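Local coordinates for protein terminase, large subunit (Enterobacteria phage P22, PDB 4DKW) that drives viral DNA into empty capsids as an ATP-powered motor and cuts the genome with its C-terminal nuclease domain, the part present here, at residues Phe8-Pro11 against Glu12-Lys16; Asn123-Glu126 against Ser127-Glu131. All blocks are in the same frame, centred on the assembly; numbering follows the deposited sequence.

Contact 1: residues Phe8-Pro11 against Glu12-Lys16; sequences FQIP and EETIK
The single helical turn of residues 12-15, which leads from the N-terminal loop into strand 16-17, is tied to that loop chiefly by Thr14 and the carbonyl oxygen of Pro11. Two donors of one residue grip this acceptor. Thr14 N reaches Pro11 O at 2.9 Å from above the carbonyl plane, with an N-H...O angle of 144°. Thr14 OG1 gives its proton to Pro11 O over 2.6 Å, lying in the carbonyl plane. The torsion responsible, chi1 67°, sets the hydroxyl between the backbone N and carbonyl carbon of Thr14 and brings the methyl against the proline ring, where Thr14 CG2 rests 3.7 Å from Pro11 CB. Proline suits this place just before the turn, its ring restricting phi near the observed -59° and giving that methyl a flank to rest on. On the buried side Ile10 CG2 meets Ile15 CG2 at 4.1 Å, the two branched chains crossing at about a right angle. Beyond the turn, the carboxylate of Glu12 pairs with Arg155, and Glu12 and Ile15 both lean on Phe151 and Phe154 of helix 148-156. The OG1 bond should fix the hydroxyl's rotation, while the bond from Thr14 N ties the turn's backbone to the same oxygen.

Contact 2: residues Asn123-Glu126 against Ser127-Glu131; sequences NSVE and SGISE
Ser124 OG accepts from Ser127 N at 2.9 Å, with an N-H...O angle of 162°, and so supplies the partner that an amide in the first turn of a helix lacks. The serine oxygen lies opposite its own backbone N (chi1 173°), which places it at Ser127 N; it also comes to 3.4 Å from Ser127 CB. A short polar side chain is well suited to this reach. Among the backbone bonds, Gly128 N to Ser124 O is the longest at 3.2 Å, Ile129 N to Val125 O measures 2.9 Å, and Ser130 N donates to Glu126 O. Water adds a further link: it donates to Glu126 O and, at 2.7 Å, to Glu126 OE1, and it accepts from Ser130 OG. The Glu126 chain bends at chi2 (-71°) to bring the carboxylate back to this water, while OE2 forms a salt bridge with Arg159. Apolar contact runs one turn along the helix, where Val125 CG1 touches Ile129 CD1 at 3.8 Å; both side chains also pack on Ile165. Ser124 is thus the N-cap of helix 125-137 in the RNase H-like nuclease domain; the other contacts line its first turns, the side chain of Val125 about 10 Å from that of the magnesium ligand Asp33.

In the fold
Both contacts are local and partly buried, each at the start of a helix, and their centres lie about 18 Å apart. Contact 2 begins the long helix 125-137 nearer the magnesium site; contact 1 lies farther from the chain centre, on a single helical turn remote from that site. They share helix 125-137: Ile10 of contact 1 packs against its later residues Arg133, Met136 and Leu137, and Phe8 CE1 comes within 3.9 Å of Ile129 O. The side-chain-to-backbone bonds run in opposite senses. In 123-131 a side-chain oxygen accepts from a backbone amide, whereas in 8-16 a side-chain hydroxyl donates to a backbone carbonyl. Among the touching residues, Ile10 and Ile15 in contact 1 and Gly128 and Ile129 in contact 2 are buried.

Contact 1: residues Phe8-Pro11 against Glu12-Lys16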
ATOM      1  N   PHE A   8      -8.725   5.323 -12.296  1.00 31.86           N
ATOM      2  CA  PHE A   8      -9.123   6.415 -11.406  1.00 30.62           C
ATOM      3  C   PHE A   8      -9.271   7.721 -12.201  1.00 35.98           C
ATOM      4  O   PHE A   8      -8.311   8.473 -12.379  1.00 37.95           O
ATOM      5  CB  PHE A   8      -8.109   6.593 -10.262  1.00 28.78           C
ATOM      6  CG  PHE A   8      -7.935   5.365  -9.391  1.00 28.67           C
ATOM      7  CD1 PHE A   8      -8.976   4.905  -8.590  1.00 27.50           C
ATOM      8  CD2 PHE A   8      -6.722   4.687  -9.355  1.00 27.72           C
ATOM      9  CE1 PHE A   8      -8.821   3.784  -7.794  1.00 26.89           C
ATOM     10  CE2 PHE A   8      -6.560   3.570  -8.552  1.00 27.12           C
ATOM     11  CZ  PHE A   8      -7.613   3.117  -7.774  1.00 26.71           C
ATOM     12  N   GLN A   9     -10.473   7.984 -12.702  1.00 36.47           N
ATOM     13  CA  GLN A   9     -10.716   9.222 -13.433  1.00 41.88           C
ATOM     14  C   GLN A   9     -11.108  10.344 -12.481  1.00 46.54           C
ATOM     15  O   GLN A   9     -12.235  10.845 -12.495  1.00 47.36           O
ATOM     16  CB  GLN A   9     -11.759   9.023 -14.529  1.00 45.79           C
ATOM     17  CG  GLN A   9     -11.184   8.344 -15.753  1.00 57.54           C
ATOM     18  CD  GLN A   9     -12.186   8.192 -16.869  1.00 66.99           C
ATOM     19  OE1 GLN A   9     -13.386   8.347 -16.660  1.00 69.91           O
ATOM     20  NE2 GLN A   9     -11.697   7.883 -18.068  1.00 73.85           N
ATOM     21  N   ILE A  10     -10.137  10.726 -11.660  1.00 43.58           N
ATOM     22  CA  ILE A  10     -10.327  11.663 -10.576  1.00 42.03           C
ATOM     23  C   ILE A  10      -9.155  12.632 -10.644  1.00 44.86           C
ATOM     24  O   ILE A  10      -8.014  12.213 -10.837  1.00 45.54           O
ATOM     25  CB  ILE A  10     -10.368  10.908  -9.220  1.00 31.12           C
ATOM     26  CG1 ILE A  10     -11.505   9.880  -9.228  1.00 29.97           C
ATOM     27  CG2 ILE A  10     -10.529  11.867  -8.060  1.00 33.65           C
ATOM     28  CD1 ILE A  10     -11.586   9.026  -8.008  1.00 28.87           C
ATOM     29  N   PRO A  11      -9.431  13.938 -10.532  1.00 44.99           N
ATOM     30  CA  PRO A  11      -8.347  14.927 -10.498  1.00 46.11           C
ATOM     31  C   PRO A  11      -7.404  14.670  -9.323  1.00 39.50           C
ATOM     32  O   PRO A  11      -7.878  14.605  -8.188  1.00 44.05           O
ATOM     33  CB  PRO A  11      -9.093  16.254 -10.297  1.00 48.06           C
ATOM     34  CG  PRO A  11     -10.478  15.991 -10.800  1.00 43.88           C
ATOM     35  CD  PRO A  11     -10.764  14.563 -10.483  1.00 40.54           C
ATOM     36  N   GLU A  12      -6.107  14.524  -9.597  1.00 32.95           N
ATOM     37  CA  GLU A  12      -5.084  14.323  -8.557  1.00 32.11           C
ATOM     38  C   GLU A  12      -5.192  15.275  -7.382  1.00 31.72           C
ATOM     39  O   GLU A  12      -4.965  14.900  -6.237  1.00 29.57           O
ATOM     40  CB  GLU A  12      -3.702  14.542  -9.138  1.00 34.68           C
ATOM     41  CG  GLU A  12      -3.287  13.522 -10.112  1.00 38.16           C
ATOM     42  CD  GLU A  12      -1.933  13.845 -10.670  1.00 40.91           C
ATOM     43  OE1 GLU A  12      -1.723  13.544 -11.854  1.00 50.48           O
ATOM     44  OE2 GLU A  12      -1.083  14.401  -9.930  1.00 35.55           O
ATOM     45  N   GLU A  13      -5.522  16.521  -7.679  1.00 35.82           N
ATOM     46  CA  GLU A  13      -5.552  17.550  -6.663  1.00 34.91           C
ATOM     47  C   GLU A  13      -6.666  17.338  -5.647  1.00 36.65           C
ATOM     48  O   GLU A  13      -6.557  17.800  -4.511  1.00 38.75           O
ATOM     49  CB  GLU A  13      -5.617  18.942  -7.319  1.00 34.38           C
ATOM     50  CG  GLU A  13      -4.712  20.013  -6.617  1.00 51.97           C
ATOM     51  CD  GLU A  13      -3.200  19.700  -6.722  1.00 60.97           C
ATOM     52  OE1 GLU A  13      -2.801  18.526  -6.901  1.00 74.53           O
ATOM     53  OE2 GLU A  13      -2.398  20.641  -6.587  1.00 64.01           O
ATOM     54  N   THR A  14      -7.715  16.615  -6.045  1.00 31.01           N
ATOM     55  CA  THR A  14      -8.791  16.288  -5.113  1.00 38.76           C
ATOM     56  C   THR A  14      -8.360  15.273  -4.049  1.00 36.71           C
ATOM     57  O   THR A  14      -8.897  15.268  -2.943  1.00 42.47           O
ATOM     58  CB  THR A  14     -10.070  15.803  -5.840  1.00 41.75           C
ATOM     59  OG1 THR A  14      -9.824  14.550  -6.477  1.00 48.15           O
ATOM     60  CG2 THR A  14     -10.501  16.809  -6.886  1.00 38.72           C
ATOM     61  N   ILE A  15      -7.373  14.436  -4.360  1.00 34.70           N
ATOM     62  CA  ILE A  15      -6.906  13.455  -3.373  1.00 27.12           C
ATOM     63  C   ILE A  15      -5.565  13.810  -2.710  1.00 26.77           C
ATOM     64  O   ILE A  15      -5.125  13.127  -1.787  1.00 34.80           O
ATOM     65  CB  ILE A  15      -6.900  12.004  -3.940  1.00 28.46           C
ATOM     66  CG1 ILE A  15      -5.757  11.772  -4.925  1.00 37.18           C
ATOM     67  CG2 ILE A  15      -8.226  11.678  -4.632  1.00 27.16           C
ATOM     68  CD1 ILE A  15      -5.765  10.370  -5.499  1.00 34.04           C
ATOM     69  N   LYS A  16      -4.936  14.888  -3.164  1.00 27.61           N
ATOM     70  CA  LYS A  16      -3.639  15.318  -2.643  1.00 27.84           C
ATOM     71  C   LYS A  16      -3.857  16.170  -1.382  1.00 30.06           C
ATOM     72  O   LYS A  16      -4.832  16.905  -1.302  1.00 32.87           O
ATOM     73  CB  LYS A  16      -2.887  16.080  -3.756  1.00 28.70           C
ATOM     74  CG  LYS A  16      -1.389  16.295  -3.546  1.00 42.43           C
ATOM     75  CD  LYS A  16      -0.709  16.918  -4.784  1.00 37.88           C
ATOM     76  CE  LYS A  16      -0.753  15.984  -6.002  1.00 43.11           C
ATOM     77  NZ  LYS A  16       0.121  16.429  -7.130  1.00 42.12           N
TER

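Contact 2: residues Asn123-Glu126 against Ser127-Glu131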
ATOM      1  N   ASN A 123      -9.350 -11.595  -1.620  1.00 26.57           N
ATOM      2  CA  ASN A 123      -8.260 -10.684  -1.970  1.00 28.14           C
ATOM      3  C   ASN A 123      -8.448 -10.034  -3.343  1.00 27.53           C
ATOM      4  O   ASN A 123      -7.486  -9.584  -3.963  1.00 34.32           O
ATOM      5  CB  ASN A 123      -6.889 -11.378  -1.855  1.00 31.78           C
ATOM      6  CG  ASN A 123      -6.629 -12.384  -2.982  1.00 38.91           C
ATOM      7  OD1 ASN A 123      -7.548 -12.797  -3.695  1.00 42.23           O
ATOM      8  ND2 ASN A 123      -5.371 -12.785  -3.138  1.00 38.85           N
ATOM      9  N   SER A 124      -9.696  -9.974  -3.800  1.00 24.63           N
ATOM     10  CA  SER A 124     -10.038  -9.322  -5.066  1.00 22.80           C
ATOM     11  C   SER A 124      -9.402  -7.935  -5.282  1.00 24.83           C
ATOM     12  O   SER A 124      -9.615  -7.013  -4.492  1.00 29.11           O
ATOM     13  CB  SER A 124     -11.554  -9.197  -5.182  1.00 17.68           C
ATOM     14  OG  SER A 124     -11.919  -8.437  -6.318  1.00 24.50           O
ATOM     15  N   VAL A 125      -8.625  -7.794  -6.352  1.00 25.53           N
ATOM     16  CA  VAL A 125      -8.096  -6.489  -6.741  1.00 23.03           C
ATOM     17  C   VAL A 125      -9.242  -5.557  -7.151  1.00 22.56           C
ATOM     18  O   VAL A 125      -9.295  -4.403  -6.736  1.00 26.49           O
ATOM     19  CB  VAL A 125      -7.091  -6.609  -7.902  1.00 21.32           C
ATOM     20  CG1 VAL A 125      -6.542  -5.236  -8.282  1.00 20.26           C
ATOM     21  CG2 VAL A 125      -5.969  -7.558  -7.524  1.00 21.53           C
ATOM     22  N   GLU A 126     -10.156  -6.070  -7.967  1.00 22.02           N
ATOM     23  CA  GLU A 126     -11.325  -5.305  -8.406  1.00 24.49           C
ATOM     24  C   GLU A 126     -12.089  -4.714  -7.222  1.00 22.44           C
ATOM     25  O   GLU A 126     -12.464  -3.548  -7.232  1.00 23.85           O
ATOM     26  CB  GLU A 126     -12.272  -6.174  -9.258  1.00 19.25           C
ATOM     27  CG  GLU A 126     -11.741  -6.519 -10.660  1.00 18.71           C
ATOM     28  CD  GLU A 126     -11.712  -5.325 -11.603  1.00 24.44           C
ATOM     29  OE1 GLU A 126     -12.369  -4.305 -11.303  1.00 28.62           O
ATOM     30  OE2 GLU A 126     -11.034  -5.401 -12.653  1.00 21.42           O
ATOM     31  N   SER A 127     -12.310  -5.524  -6.194  1.00 25.92           N
ATOM     32  CA  SER A 127     -13.037  -5.068  -5.017  1.00 25.82           C
ATOM     33  C   SER A 127     -12.295  -3.942  -4.283  1.00 29.08           C
ATOM     34  O   SER A 127     -12.904  -2.958  -3.854  1.00 27.68           O
ATOM     35  CB  SER A 127     -13.315  -6.243  -4.071  1.00 21.60           C
ATOM     36  OG  SER A 127     -14.423  -5.947  -3.241  1.00 31.23           O
ATOM     37  N   GLY A 128     -10.983  -4.093  -4.135  1.00 25.90           N
ATOM     38  CA  GLY A 128     -10.152  -3.056  -3.546  1.00 23.85           C
ATOM     39  C   GLY A 128     -10.166  -1.748  -4.325  1.00 26.25           C
ATOM     40  O   GLY A 128     -10.227  -0.662  -3.752  1.00 27.88           O
ATOM     41  N   ILE A 129     -10.107  -1.851  -5.643  1.00 25.91           N
ATOM     42  CA  ILE A 129     -10.102  -0.671  -6.493  1.00 24.46           C
ATOM     43  C   ILE A 129     -11.418   0.084  -6.396  1.00 24.72           C
ATOM     44  O   ILE A 129     -11.432   1.317  -6.328  1.00 27.40           O
ATOM     45  CB  ILE A 129      -9.809  -1.045  -7.961  1.00 27.27           C
ATOM     46  CG1 ILE A 129      -8.327  -1.370  -8.114  1.00 29.06           C
ATOM     47  CG2 ILE A 129     -10.201   0.075  -8.906  1.00 25.67           C
ATOM     48  CD1 ILE A 129      -7.988  -1.919  -9.458  1.00 34.59           C
ATOM     49  N   SER A 130     -12.524  -0.656  -6.374  1.00 24.32           N
ATOM     50  CA  SER A 130     -13.847  -0.037  -6.256  1.00 24.61           C
ATOM     51  C   SER A 130     -13.986   0.714  -4.939  1.00 25.10           C
ATOM     52  O   SER A 130     -14.491   1.847  -4.903  1.00 28.29           O
ATOM     53  CB  SER A 130     -14.966  -1.076  -6.365  1.00 21.78           C
ATOM     54  OG  SER A 130     -15.133  -1.466  -7.710  1.00 36.85           O
ATOM     55  N   GLU A 131     -13.541   0.083  -3.858  1.00 21.83           N
ATOM     56  CA  GLU A 131     -13.659   0.684  -2.539  1.00 19.84           C
ATOM     57  C   GLU A 131     -12.768   1.902  -2.429  1.00 23.70           C
ATOM     58  O   GLU A 131     -13.197   2.942  -1.930  1.00 23.12           O
ATOM     59  CB  GLU A 131     -13.337  -0.335  -1.450  1.00 21.65           C
ATOM     60  CG  GLU A 131     -14.393  -1.440  -1.356  1.00 26.51           C
ATOM     61  CD  GLU A 131     -14.300  -2.257  -0.064  1.00 30.77           C
ATOM     62  OE1 GLU A 131     -13.507  -1.893   0.834  1.00 28.98           O
ATOM     63  OE2 GLU A 131     -15.035  -3.262   0.053  1.00 38.56           O
TER
HETATM   64  O   HOH W   1     -12.899  -2.134  -9.729  1.00 34.73           O